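Local coordinates for superantigen-like protein SSL8 (Staphylococcus aureus, PDB 3R2T) that is of unknown function but belongs to the staphylococcal/streptococcal toxin family and is probably a secreted relative of the superantigens, at residues V123-D128 against F134-V139; I169-F174 against R190-K195; V180-L185 against I209-K214; Y219-S224 against F229-D234. All blocks are in the same frame, centred on the assembly; numbering follows the deposited sequence. Where two conformers were deposited one is given.

Interaction 1. Residues V123-D128 against F134-V139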
loop_
_atom_site.group_PDB
_atom_site.type_symbol
_atom_site.label_atom_id
_atom_site.label_comp_id
_atom_site.label_asym_id
_atom_site.label_seq_id
_atom_site.Cartn_x
_atom_site.Cartn_y
_atom_site.Cartn_z
ATOM N N VAL A 123 -3.270 -6.476 11.113
ATOM C CA VAL A 123 -4.491 -5.665 11.071
ATOM C C VAL A 123 -4.688 -5.297 9.593
ATOM O O VAL A 123 -3.763 -4.842 8.929
ATOM C CB VAL A 123 -4.353 -4.388 11.931
ATOM C CG1 VAL A 123 -5.624 -3.549 11.872
ATOM C CG2 VAL A 123 -4.034 -4.757 13.356
ATOM N N PRO A 124 -5.886 -5.483 9.067
ATOM C CA PRO A 124 -5.982 -5.151 7.653
ATOM C C PRO A 124 -5.990 -3.657 7.339
ATOM O O PRO A 124 -6.720 -2.917 7.976
ATOM C CB PRO A 124 -7.337 -5.764 7.232
ATOM C CG PRO A 124 -7.939 -6.367 8.483
ATOM C CD PRO A 124 -7.190 -5.826 9.649
ATOM N N GLU A 125 -5.124 -3.230 6.417
ATOM C CA GLU A 125 -5.159 -1.869 5.886
ATOM C C GLU A 125 -6.122 -2.043 4.694
ATOM O O GLU A 125 -6.895 -1.151 4.374
ATOM C CB GLU A 125 -3.797 -1.381 5.444
ATOM C CG GLU A 125 -2.760 -1.344 6.559
ATOM C CD GLU A 125 -3.187 -0.471 7.725
ATOM O OE1 GLU A 125 -3.939 0.524 7.540
ATOM O OE2 GLU A 125 -2.777 -0.793 8.844
ATOM N N LEU A 126 -6.054 -3.212 4.048
ATOM C CA LEU A 126 -6.975 -3.591 2.969
ATOM C C LEU A 126 -6.967 -5.119 2.781
ATOM O O LEU A 126 -6.092 -5.822 3.325
ATOM C CB LEU A 126 -6.653 -2.893 1.646
ATOM C CG LEU A 126 -5.391 -3.224 0.848
ATOM C CD1 LEU A 126 -5.348 -4.696 0.469
ATOM C CD2 LEU A 126 -5.346 -2.370 -0.432
ATOM N N VAL A 127 -7.945 -5.613 2.030
ATOM C CA VAL A 127 -8.057 -7.032 1.702
ATOM C C VAL A 127 -8.223 -7.088 0.179
ATOM O O VAL A 127 -9.131 -6.459 -0.356
ATOM C CB VAL A 127 -9.275 -7.700 2.391
ATOM C CG1 VAL A 127 -9.305 -9.214 2.101
ATOM C CG2 VAL A 127 -9.260 -7.452 3.888
ATOM N N ASP A 128 -7.349 -7.813 -0.524
ATOM C CA ASP A 128 -7.449 -7.888 -1.993
ATOM C C ASP A 128 -8.580 -8.792 -2.444
ATOM O O ASP A 128 -9.232 -9.435 -1.623
ATOM C CB ASP A 128 -6.123 -8.288 -2.651
ATOM C CG ASP A 128 -5.705 -9.702 -2.341
ATOM O OD1 ASP A 128 -6.494 -10.477 -1.751
ATOM O OD2 ASP A 128 -4.562 -10.042 -2.707
ATOM N N PHE A 134 -3.766 -7.386 3.666
ATOM C CA PHE A 134 -2.592 -6.512 3.626
ATOM C C PHE A 134 -2.401 -5.836 4.976
ATOM O O PHE A 134 -3.259 -5.076 5.414
ATOM C CB PHE A 134 -2.778 -5.439 2.551
ATOM C CG PHE A 134 -2.528 -5.915 1.132
ATOM C CD1 PHE A 134 -2.868 -7.193 0.721
ATOM C CD2 PHE A 134 -2.041 -5.028 0.186
ATOM C CE1 PHE A 134 -2.655 -7.604 -0.599
ATOM C CE2 PHE A 134 -1.834 -5.421 -1.140
ATOM C CZ PHE A 134 -2.143 -6.717 -1.532
ATOM N N SER A 135 -1.265 -6.086 5.608
ATOM C CA SER A 135 -0.963 -5.506 6.904
ATOM C C SER A 135 0.483 -5.012 6.932
ATOM O O SER A 135 1.314 -5.439 6.105
ATOM C CB SER A 135 -1.195 -6.538 8.008
ATOM O OG SER A 135 -1.034 -5.974 9.300
ATOM N N VAL A 136 0.770 -4.122 7.888
ATOM C CA VAL A 136 2.094 -3.515 8.033
ATOM C C VAL A 136 2.898 -3.991 9.235
ATOM O O VAL A 136 2.453 -3.878 10.359
ATOM C CB VAL A 136 1.989 -1.988 8.174
ATOM C CG1 VAL A 136 3.367 -1.379 8.379
ATOM C CG2 VAL A 136 1.289 -1.378 6.952
ATOM N N SER A 137 4.088 -4.522 8.974
ATOM C CA SER A 137 5.015 -4.952 10.021
ATOM C C SER A 137 4.363 -5.815 11.118
ATOM O O SER A 137 3.644 -6.771 10.800
ATOM C CB SER A 137 5.706 -3.722 10.576
ATOM O OG SER A 137 6.333 -3.015 9.518
ATOM N N GLY A 138 4.601 -5.496 12.391
ATOM C CA GLY A 138 4.042 -6.287 13.496
ATOM C C GLY A 138 4.697 -7.648 13.634
ATOM O O GLY A 138 4.086 -8.582 14.135
ATOM N N VAL A 139 5.951 -7.759 13.199
ATOM C CA VAL A 139 6.679 -9.017 13.240
ATOM C C VAL A 139 7.660 -9.034 14.391
ATOM O O VAL A 139 8.349 -8.061 14.603
ATOM C CB VAL A 139 7.485 -9.235 11.934
ATOM C CG1 VAL A 139 8.175 -10.599 11.970
ATOM C CG2 VAL A 139 6.575 -9.141 10.663
HETATM O O HOH W 1 -1.555 -3.248 9.390
#
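Leu126 and Phe134 face each other as an antiparallel hydrogen-bonded pair, their CA atoms 5.3 Å apart. Phe134 N donates to Leu126 O at 2.8 Å, and the carbonyl of Phe134 is taken not by Leu126 but by Glu125 N, again at 2.8 Å and almost straight (N-H...O 176°). One step further on, a side chain replaces the backbone partner: Val123 N donates to Ser135 OG at 2.9 Å. Water 1 lies beside it and bridges the segments, giving hydrogens to Val123 O and Glu125 OE2 and accepting from Val136 N. Glu125 is bent at its second torsion (chi2 -58°), which turns the carboxylate back to this water while CG brushes Val136 CG2; Tyr66 and Lys226 hold the two carboxylate oxygens from outside. On the sheet face carrying Leu126 and Phe134, the two side chains run side by side, CD1 modelled too close to the ring to be trusted in detail. The Asp128 side chain crosses that of Phe134 at about a right angle, Asp128 OD2 3.7 Å from Phe134 CE1, while Arg132 N holds Asp128 OD1. Phe174 of the second subunit packs on Leu126 and Phe134. This is an irregular beta hairpin within the OB-fold domain.

Interaction 2. Residues I169-F174 against R190-K195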
loop_
_atom_site.group_PDB
_atom_site.type_symbol
_atom_site.label_atom_id
_atom_site.label_comp_id
_atom_site.label_asym_id
_atom_site.label_seq_id
_atom_site.Cartn_x
_atom_site.Cartn_y
_atom_site.Cartn_z
ATOM N N ILE A 169 -8.282 5.134 36.786
ATOM C CA ILE A 169 -8.680 3.724 36.848
ATOM C C ILE A 169 -7.589 2.716 36.439
ATOM O O ILE A 169 -7.012 2.817 35.350
ATOM C CB ILE A 169 -9.930 3.492 35.924
ATOM C CG1 ILE A 169 -11.045 4.499 36.269
ATOM C CG2 ILE A 169 -10.440 2.043 36.018
ATOM C CD1 ILE A 169 -12.416 4.245 35.562
ATOM N N ASP A 170 -7.326 1.740 37.317
ATOM C CA ASP A 170 -6.360 0.671 37.037
ATOM C C ASP A 170 -7.049 -0.380 36.221
ATOM O O ASP A 170 -8.037 -0.939 36.661
ATOM C CB ASP A 170 -5.857 -0.003 38.309
ATOM C CG ASP A 170 -4.966 0.881 39.115
ATOM O OD1 ASP A 170 -4.609 1.961 38.605
ATOM O OD2 ASP A 170 -4.607 0.493 40.254
ATOM N N GLU A 171 -6.532 -0.639 35.027
ATOM C CA GLU A 171 -7.104 -1.644 34.143
ATOM C C GLU A 171 -6.173 -2.827 34.080
ATOM O O GLU A 171 -4.951 -2.658 34.027
ATOM C CB GLU A 171 -7.286 -1.074 32.726
ATOM C CG GLU A 171 -8.404 -0.041 32.569
ATOM C CD GLU A 171 -9.817 -0.651 32.661
ATOM O OE1 GLU A 171 -9.970 -1.888 32.519
ATOM O OE2 GLU A 171 -10.781 0.114 32.862
ATOM N N PHE A 172 -6.734 -4.030 34.100
ATOM C CA PHE A 172 -5.914 -5.238 33.965
ATOM C C PHE A 172 -5.442 -5.309 32.513
ATOM O O PHE A 172 -6.221 -5.050 31.600
ATOM C CB PHE A 172 -6.704 -6.506 34.312
ATOM C CG PHE A 172 -5.908 -7.761 34.126
ATOM C CD1 PHE A 172 -4.958 -8.136 35.071
ATOM C CD2 PHE A 172 -6.089 -8.560 32.999
ATOM C CE1 PHE A 172 -4.204 -9.288 34.907
ATOM C CE2 PHE A 172 -5.335 -9.720 32.821
ATOM C CZ PHE A 172 -4.391 -10.085 33.777
ATOM N N PHE A 173 -4.171 -5.625 32.297
ATOM C CA PHE A 173 -3.634 -5.745 30.950
ATOM C C PHE A 173 -2.579 -6.826 31.029
ATOM O O PHE A 173 -1.844 -6.905 32.007
ATOM C CB PHE A 173 -3.010 -4.425 30.496
ATOM C CG PHE A 173 -2.740 -4.350 29.015
ATOM C CD1 PHE A 173 -1.452 -4.449 28.513
ATOM C CD2 PHE A 173 -3.794 -4.175 28.121
ATOM C CE1 PHE A 173 -1.220 -4.366 27.145
ATOM C CE2 PHE A 173 -3.576 -4.097 26.752
ATOM C CZ PHE A 173 -2.311 -4.191 26.258
ATOM N N PHE A 174 -2.520 -7.687 30.031
ATOM C CA PHE A 174 -1.528 -8.740 30.043
ATOM C C PHE A 174 -0.891 -8.832 28.673
ATOM O O PHE A 174 -1.534 -8.601 27.642
ATOM C CB PHE A 174 -2.141 -10.090 30.442
ATOM C CG PHE A 174 -2.905 -10.757 29.338
ATOM C CD1 PHE A 174 -2.396 -11.895 28.717
ATOM C CD2 PHE A 174 -4.110 -10.239 28.896
ATOM C CE1 PHE A 174 -3.088 -12.517 27.684
ATOM C CE2 PHE A 174 -4.804 -10.852 27.860
ATOM C CZ PHE A 174 -4.291 -11.997 27.256
ATOM N N ARG A 190 -5.874 0.667 22.305
ATOM C CA ARG A 190 -7.003 1.474 21.775
ATOM C C ARG A 190 -8.312 0.715 21.709
ATOM O O ARG A 190 -9.377 1.298 21.930
ATOM C CB ARG A 190 -6.709 2.075 20.398
ATOM C CG ARG A 190 -5.469 2.963 20.403
ATOM C CD ARG A 190 -5.424 3.867 19.217
ATOM N NE ARG A 190 -4.059 4.231 18.846
ATOM C CZ ARG A 190 -3.749 5.272 18.088
ATOM N NH1 ARG A 190 -2.475 5.520 17.765
ATOM N NH2 ARG A 190 -4.704 6.082 17.658
ATOM N N LYS A 191 -8.232 -0.574 21.371
ATOM C CA LYS A 191 -9.400 -1.450 21.317
ATOM C C LYS A 191 -10.086 -1.415 22.677
ATOM O O LYS A 191 -11.301 -1.282 22.782
ATOM C CB LYS A 191 -8.944 -2.880 20.989
ATOM C CG LYS A 191 -10.018 -3.990 21.058
ATOM C CD LYS A 191 -9.388 -5.329 20.620
ATOM C CE LYS A 191 -10.346 -6.523 20.674
ATOM N NZ LYS A 191 -10.696 -6.949 22.055
ATOM N N LEU A 192 -9.278 -1.517 23.725
ATOM C CA LEU A 192 -9.787 -1.505 25.082
ATOM C C LEU A 192 -10.385 -0.141 25.418
ATOM O O LEU A 192 -11.432 -0.069 26.045
ATOM C CB LEU A 192 -8.693 -1.891 26.052
ATOM C CG LEU A 192 -9.071 -2.052 27.518
ATOM C CD1 LEU A 192 -8.048 -2.952 28.195
ATOM C CD2 LEU A 192 -9.215 -0.708 28.203
ATOM N N LEU A 193 -9.743 0.933 24.965
ATOM C CA LEU A 193 -10.231 2.292 25.246
ATOM C C LEU A 193 -11.545 2.572 24.543
ATOM O O LEU A 193 -12.400 3.296 25.064
ATOM C CB LEU A 193 -9.195 3.325 24.821
ATOM C CG LEU A 193 -7.869 3.235 25.575
ATOM C CD1 LEU A 193 -6.856 4.206 24.981
ATOM C CD2 LEU A 193 -8.095 3.463 27.063
ATOM N N ILE A 194 -11.719 2.003 23.352
ATOM C CA ILE A 194 -12.967 2.219 22.624
ATOM C C ILE A 194 -14.111 1.515 23.322
ATOM O O ILE A 194 -15.181 2.088 23.536
ATOM C CB ILE A 194 -12.902 1.698 21.177
ATOM C CG1 ILE A 194 -11.941 2.557 20.344
ATOM C CG2 ILE A 194 -14.338 1.711 20.528
ATOM C CD1 ILE A 194 -11.643 2.020 18.949
ATOM N N LYS A 195 -13.895 0.261 23.698
ATOM C CA LYS A 195 -14.962 -0.520 24.321
ATOM C C LYS A 195 -15.302 -0.090 25.754
ATOM O O LYS A 195 -16.471 -0.073 26.120
ATOM C CB LYS A 195 -14.645 -2.024 24.225
ATOM C CG LYS A 195 -13.517 -2.515 25.092
ATOM C CD LYS A 195 -12.901 -3.801 24.519
ATOM C CE LYS A 195 -11.715 -4.306 25.370
ATOM N NZ LYS A 195 -10.756 -5.134 24.574
#
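Leu192 reaches from helix 182-197 toward the chain where strand 167-171 ends, and it makes all the side-chain contacts here. The backbones stay well apart, with Glu171 CA and Leu192 CA 9.5 Å from each other, so two methyl groups span the gap. Leu192 CD1 lies at the edge of the Phe173 ring, near its plane, 4.4 Å from Phe173 CD2, and is equally far from the carbonyl oxygen Phe172 O. The other methyl, Leu192 CD2, comes 4.5 Å from Glu171 CG. With CG swung opposite the backbone nitrogen (chi1 -175°), the leucine fork opens over the extended chain from Glu171 to Phe173.

Even on its buried side this is van der Waals packing at fairly long range. Phe173 is enclosed further by Leu185 and Ile189 of the same helix and by Leu156 of the neighbouring strand. Glu171, although buried, bends at chi2 (-71°) and lays its aliphatic part near Leu192; its carboxylate is satisfied beyond the two segments, OE1 in a salt bridge with Lys196 and OE2 hydrogen-bonded to Tyr197 OH. That places the charge close to the last turn of the helix.

The other side is looser. Phe172 is exposed and keeps its ring well clear of 190-195, and Lys191 and Lys195 lie on the exposed flank of the helix. Here the long helix packs against the end of an outermost strand of the five-stranded mixed sheet and the residues that follow it, part of the helix-on-sheet packing of the beta-grasp domain.

Interaction 3. Residues V180-L185 against I209-K214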
loop_
_atom_site.group_PDB
_atom_site.type_symbol
_atom_site.label_atom_id
_atom_site.label_comp_id
_atom_site.label_asym_id
_atom_site.label_seq_id
_atom_site.Cartn_x
_atom_site.Cartn_y
_atom_site.Cartn_z
ATOM N N VAL A 180 7.213 -7.940 22.036
ATOM C CA VAL A 180 5.947 -7.489 21.517
ATOM C C VAL A 180 6.117 -6.206 20.670
ATOM O O VAL A 180 6.860 -5.292 21.037
ATOM C CB VAL A 180 4.973 -7.257 22.687
ATOM C CG1 VAL A 180 5.418 -6.096 23.506
ATOM C CG2 VAL A 180 3.533 -7.066 22.194
ATOM N N SER A 181 5.438 -6.151 19.523
ATOM C CA SER A 181 5.536 -4.984 18.648
ATOM C C SER A 181 4.715 -3.851 19.235
ATOM O O SER A 181 3.738 -4.083 19.925
ATOM C CB SER A 181 5.027 -5.312 17.228
ATOM O OG SER A 181 3.614 -5.589 17.213
ATOM N N LEU A 182 5.130 -2.619 18.957
ATOM C CA LEU A 182 4.418 -1.454 19.401
ATOM C C LEU A 182 3.047 -1.445 18.710
ATOM O O LEU A 182 2.084 -0.950 19.252
ATOM C CB LEU A 182 5.197 -0.222 19.008
ATOM C CG LEU A 182 4.714 1.144 19.455
ATOM C CD1 LEU A 182 4.737 1.238 21.005
ATOM C CD2 LEU A 182 5.601 2.237 18.797
ATOM N N LYS A 183 3.001 -2.000 17.503
ATOM C CA LYS A 183 1.783 -2.124 16.737
ATOM C C LYS A 183 0.734 -2.868 17.548
ATOM O O LYS A 183 -0.420 -2.399 17.681
ATOM C CB LYS A 183 2.080 -2.879 15.438
ATOM C CG LYS A 183 0.877 -3.199 14.578
ATOM C CD LYS A 183 1.257 -4.157 13.476
ATOM C CE LYS A 183 0.086 -4.415 12.547
ATOM N NZ LYS A 183 -0.234 -3.161 11.813
ATOM N N GLU A 184 1.128 -4.023 18.101
ATOM C CA GLU A 184 0.189 -4.853 18.889
ATOM C C GLU A 184 -0.282 -4.135 20.164
ATOM O O GLU A 184 -1.469 -4.133 20.469
ATOM C CB GLU A 184 0.772 -6.259 19.187
ATOM C CG GLU A 184 -0.057 -7.082 20.166
ATOM C CD GLU A 184 0.327 -8.566 20.255
ATOM O OE1 GLU A 184 1.302 -9.029 19.593
ATOM O OE2 GLU A 184 -0.375 -9.281 21.006
ATOM N N LEU A 185 0.648 -3.516 20.885
ATOM C CA LEU A 185 0.295 -2.790 22.111
ATOM C C LEU A 185 -0.640 -1.641 21.783
ATOM O O LEU A 185 -1.652 -1.471 22.421
ATOM C CB LEU A 185 1.537 -2.246 22.790
ATOM C CG LEU A 185 2.501 -3.286 23.336
ATOM C CD1 LEU A 185 3.689 -2.606 23.995
ATOM C CD2 LEU A 185 1.809 -4.193 24.330
ATOM N N ILE A 209 -0.908 7.543 24.827
ATOM C CA ILE A 209 -0.578 6.317 25.506
ATOM C C ILE A 209 0.903 6.447 25.756
ATOM O O ILE A 209 1.649 6.774 24.830
ATOM C CB ILE A 209 -0.785 5.070 24.621
ATOM C CG1 ILE A 209 -2.203 5.004 24.066
ATOM C CG2 ILE A 209 -0.402 3.767 25.393
ATOM C CD1 ILE A 209 -2.359 3.920 23.004
ATOM N N VAL A 210 1.329 6.199 26.993
ATOM C CA VAL A 210 2.741 6.264 27.348
ATOM C C VAL A 210 3.159 4.933 27.948
ATOM O O VAL A 210 2.596 4.492 28.957
ATOM C CB VAL A 210 3.027 7.361 28.386
ATOM C CG1 VAL A 210 4.504 7.325 28.834
ATOM C CG2 VAL A 210 2.688 8.707 27.831
ATOM N N ILE A 211 4.150 4.298 27.332
ATOM C CA ILE A 211 4.673 3.026 27.815
ATOM C C ILE A 211 5.978 3.352 28.537
ATOM O O ILE A 211 6.920 3.842 27.924
ATOM C CB ILE A 211 4.904 2.046 26.649
ATOM C CG1 ILE A 211 3.573 1.771 25.921
ATOM C CG2 ILE A 211 5.523 0.726 27.144
ATOM C CD1 ILE A 211 3.723 1.078 24.564
ATOM N N ASN A 212 6.023 3.114 29.841
ATOM C CA ASN A 212 7.215 3.397 30.627
ATOM C C ASN A 212 8.023 2.126 30.843
ATOM O O ASN A 212 7.461 1.115 31.237
ATOM C CB ASN A 212 6.815 4.031 31.970
ATOM C CG ASN A 212 6.289 5.444 31.812
ATOM O OD1 ASN A 212 6.975 6.303 31.270
ATOM N ND2 ASN A 212 5.079 5.700 32.308
ATOM N N MET A 213 9.329 2.193 30.572
ATOM C CA MET A 213 10.248 1.055 30.702
ATOM C C MET A 213 11.025 1.131 32.016
ATOM O O MET A 213 11.128 2.186 32.609
ATOM C CB MET A 213 11.233 1.066 29.539
ATOM C CG MET A 213 10.579 1.208 28.146
ATOM S SD MET A 213 9.390 -0.095 27.793
ATOM C CE MET A 213 10.519 -1.510 27.811
ATOM N N LYS A 214 11.566 0.008 32.468
ATOM C CA LYS A 214 12.314 -0.024 33.721
ATOM C C LYS A 214 13.555 0.845 33.679
ATOM O O LYS A 214 13.931 1.370 34.686
ATOM C CB LYS A 214 12.645 -1.458 34.159
ATOM C CG LYS A 214 11.393 -2.252 34.533
ATOM C CD LYS A 214 11.705 -3.666 34.968
ATOM C CE LYS A 214 10.423 -4.438 35.276
ATOM N NZ LYS A 214 10.722 -5.900 35.504
#
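Ser181 OG accepts a hydrogen bond from Glu184 N at 3.1 Å, an N-cap that closes the first turn of helix 182-197 just where strand 179-181 ends. The hydroxyl takes up an amide that has no helical carbonyl before it, and Leu185 N bonds to Ser181 O at 3.3 Å in the same turn. With its start fixed in this way, the helix presents Leu182 and Leu185, three residues apart and so on the same side, to strand 207-213.

Both leucines meet a single atom, the terminal methyl of Ile211. Leu182 CD1 and Leu185 CD1 each stand 3.7 Å from Ile211 CD1, and each side chain slants across that of the isoleucine. Leu185 CA and Ile211 CA are 9.2 Å apart, a gap bridged by side chains alone. In Ile211 the branch CG1 lies opposite the carbonyl carbon (chi1 -60°) and continues extended (chi2 167°), carrying CD1 out from the strand toward the helix. This is the core of the beta-grasp domain, where the helix lies against the mixed sheet. The layer widens beyond the pair of segments: Ile236 of strand 235-237 touches both leucines, Ile221 of strand 218-222 packs on Leu182, and Ile241 of strand 241-248 lies against Ile211.

Interaction 4. Residues Y219-S224 against F229-D234. With SO4 (sulfate ion), chain D.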
loop_
_atom_site.group_PDB
_atom_site.type_symbol
_atom_site.label_atom_id
_atom_site.label_comp_id
_atom_site.label_asym_id
_atom_site.label_seq_id
_atom_site.Cartn_x
_atom_site.Cartn_y
_atom_site.Cartn_z
ATOM N N TYR A 219 7.914 5.226 25.426
ATOM C CA TYR A 219 7.368 5.214 24.087
ATOM C C TYR A 219 6.085 5.993 24.246
ATOM O O TYR A 219 5.330 5.740 25.198
ATOM C CB TYR A 219 7.064 3.793 23.591
ATOM C CG TYR A 219 8.293 2.935 23.324
ATOM C CD1 TYR A 219 8.833 2.846 22.047
ATOM C CD2 TYR A 219 8.909 2.218 24.347
ATOM C CE1 TYR A 219 9.954 2.053 21.783
ATOM C CE2 TYR A 219 10.052 1.433 24.103
ATOM C CZ TYR A 219 10.558 1.349 22.822
ATOM O OH TYR A 219 11.663 0.569 22.560
ATOM N N GLU A 220 5.834 6.958 23.374
ATOM C CA GLU A 220 4.587 7.727 23.455
ATOM C C GLU A 220 3.841 7.691 22.116
ATOM O O GLU A 220 4.453 7.817 21.061
ATOM C CB GLU A 220 4.851 9.169 23.880
ATOM C CG GLU A 220 3.565 9.982 24.031
ATOM C CD GLU A 220 3.777 11.349 24.646
ATOM O OE1 GLU A 220 4.532 11.472 25.636
ATOM O OE2 GLU A 220 3.145 12.305 24.159
ATOM N N ILE A 221 2.519 7.528 22.185
ATOM C CA ILE A 221 1.667 7.471 21.009
ATOM C C ILE A 221 0.507 8.462 21.134
ATOM O O ILE A 221 -0.177 8.486 22.128
ATOM C CB ILE A 221 1.054 6.059 20.824
ATOM C CG1 ILE A 221 2.166 4.991 20.735
ATOM C CG2 ILE A 221 0.164 6.013 19.528
ATOM C CD1 ILE A 221 1.655 3.552 20.953
ATOM N N ASP A 222 0.294 9.258 20.098
ATOM C CA ASP A 222 -0.772 10.232 20.080
ATOM C C ASP A 222 -2.048 9.548 19.593
ATOM O O ASP A 222 -2.064 8.908 18.540
ATOM C CB ASP A 222 -0.355 11.351 19.149
ATOM C CG ASP A 222 -1.328 12.515 19.114
ATOM O OD1 ASP A 222 -2.450 12.468 19.676
ATOM O OD2 ASP A 222 -0.929 13.505 18.496
ATOM N N LEU A 223 -3.116 9.669 20.366
ATOM C CA LEU A 223 -4.399 9.060 20.009
ATOM C C LEU A 223 -5.185 9.813 18.924
ATOM O O LEU A 223 -6.222 9.310 18.474
ATOM C CB LEU A 223 -5.292 8.947 21.249
ATOM C CG LEU A 223 -4.840 8.008 22.365
ATOM C CD1 LEU A 223 -5.790 8.117 23.546
ATOM C CD2 LEU A 223 -4.745 6.548 21.855
ATOM N N SER A 224 -4.715 10.994 18.511
ATOM C CA SER A 224 -5.410 11.801 17.470
ATOM C C SER A 224 -5.324 11.220 16.070
ATOM O O SER A 224 -6.112 11.592 15.202
ATOM C CB SER A 224 -4.825 13.211 17.406
ATOM O OG SER A 224 -4.998 13.861 18.645
ATOM N N PHE A 229 2.957 4.354 10.355
ATOM C CA PHE A 229 3.312 3.084 9.699
ATOM C C PHE A 229 4.777 2.667 9.929
ATOM O O PHE A 229 5.070 1.484 10.078
ATOM C CB PHE A 229 2.978 3.084 8.195
ATOM C CG PHE A 229 1.488 3.158 7.898
ATOM C CD1 PHE A 229 0.643 2.099 8.231
ATOM C CD2 PHE A 229 0.944 4.258 7.292
ATOM C CE1 PHE A 229 -0.711 2.158 7.964
ATOM C CE2 PHE A 229 -0.421 4.325 7.017
ATOM C CZ PHE A 229 -1.247 3.268 7.348
ATOM N N GLU A 230 5.679 3.634 9.982
ATOM C CA GLU A 230 7.103 3.353 10.192
ATOM C C GLU A 230 7.460 2.992 11.638
ATOM O O GLU A 230 8.607 2.658 11.919
ATOM C CB GLU A 230 7.943 4.521 9.699
ATOM C CG GLU A 230 7.836 4.731 8.189
ATOM C CD GLU A 230 8.515 6.000 7.692
ATOM O OE1 GLU A 230 8.804 6.906 8.513
ATOM O OE2 GLU A 230 8.740 6.098 6.471
ATOM N N ARG A 231 6.486 3.046 12.551
ATOM C CA ARG A 231 6.722 2.673 13.950
ATOM C C ARG A 231 6.194 1.281 14.280
ATOM O O ARG A 231 6.507 0.709 15.344
ATOM C CB ARG A 231 6.065 3.666 14.896
ATOM C CG ARG A 231 6.624 5.052 14.797
ATOM C CD ARG A 231 5.858 5.997 15.737
ATOM N NE ARG A 231 6.220 5.766 17.128
ATOM C CZ ARG A 231 5.639 6.355 18.169
ATOM N NH1 ARG A 231 4.620 7.205 17.998
ATOM N NH2 ARG A 231 6.075 6.081 19.393
ATOM N N MET A 232 5.416 0.720 13.363
ATOM C CA MET A 232 4.789 -0.571 13.596
ATOM C C MET A 232 5.753 -1.755 13.636
ATOM O O MET A 232 5.350 -2.868 13.984
ATOM C CB MET A 232 3.698 -0.787 12.572
ATOM C CG MET A 232 2.529 0.157 12.756
ATOM S SD MET A 232 1.347 -0.074 11.428
ATOM C CE MET A 232 0.005 1.011 11.997
ATOM N N ALA A 233 7.013 -1.525 13.279
ATOM C CA ALA A 233 8.016 -2.568 13.332
ATOM C C ALA A 233 8.831 -2.483 14.622
ATOM O O ALA A 233 9.642 -3.360 14.854
ATOM C CB ALA A 233 8.948 -2.502 12.120
ATOM N N ASP A 234 8.631 -1.446 15.448
ATOM C CA ASP A 234 9.389 -1.315 16.716
ATOM C C ASP A 234 8.981 -2.426 17.669
ATOM O O ASP A 234 7.804 -2.702 17.831
ATOM C CB ASP A 234 9.166 0.035 17.402
ATOM C CG ASP A 234 9.809 1.198 16.662
ATOM O OD1 ASP A 234 10.239 1.050 15.494
ATOM O OD2 ASP A 234 9.884 2.291 17.268
HETATM S S SO4 D . 4.227 7.103 8.158
HETATM O O1 SO4 D . 4.275 6.452 6.848
HETATM O O2 SO4 D . 5.281 6.505 8.990
HETATM O O3 SO4 D . 4.504 8.533 8.043
HETATM O O4 SO4 D . 2.900 6.899 8.744
#
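Arg231 grips the backbone carbonyl of Glu220 end-on with two nitrogens, Arg231 NH2 at 2.9 Å and NH1 at 3.1 Å from Glu220 O. The oxygen lies in the guanidinium plane, within reach of both N-H groups. From the carbonyl's side the two donors differ: NH1 is in its plane, whereas NH2 stands above it, 44° out. Neither bond is straight, the N-H...O angle being 154° for NH2 and smaller still for NH1, as expected when two donors share one acceptor. Alongside, Ile221 CG1 comes 4.3 Å from Arg231 NH2.

The reach depends on a bend at chi3 (74°), which turns the guanidinium toward the outermost strand, 218-222. Behind it, Arg231 opens a type I turn to Asp234, closed by Asp234 N on Arg231 O. The CB of Glu220 points away from the loop, and Arg208 and Lys218 pair with its carboxylate. Strand 218-222 ends in an Asx turn, with Asp222 OD1 accepting from Ser224 N at 2.9 Å.

Farther out, a sulfate, probably from the crystallisation liquor, sits on the backbone just before the arginine: Phe229 N donates to its O4 and Glu230 N to its O2. Phe229 itself packs on Glu125 and on Phe148 of the second subunit. An arginine thus ties the connection between strands 218-222 and 235-237 back to an edge strand of the beta-grasp sheet.

In the fold
Interaction 1 belongs to the OB-fold domain and comes first along the chain; the other three lie in the beta-grasp domain. Interactions 2 and 3 share helix 182-197 and their segments alternate along the chain, whereas interaction 4 follows both. Interactions 2, 3 and 4 all reach the five-stranded mixed sheet, and 3 and 4 use neighbouring strands, their centres 9 Å apart. The domains meet where interaction 1 touches 3 and 4: Lys183 approaches Val136 O, and Gly138 N probably bonds to Met232 O. Interaction 2 is farthest from interaction 1, about 23 Å between centres. The start of the helix and the 229-234 loop thus join the two domains.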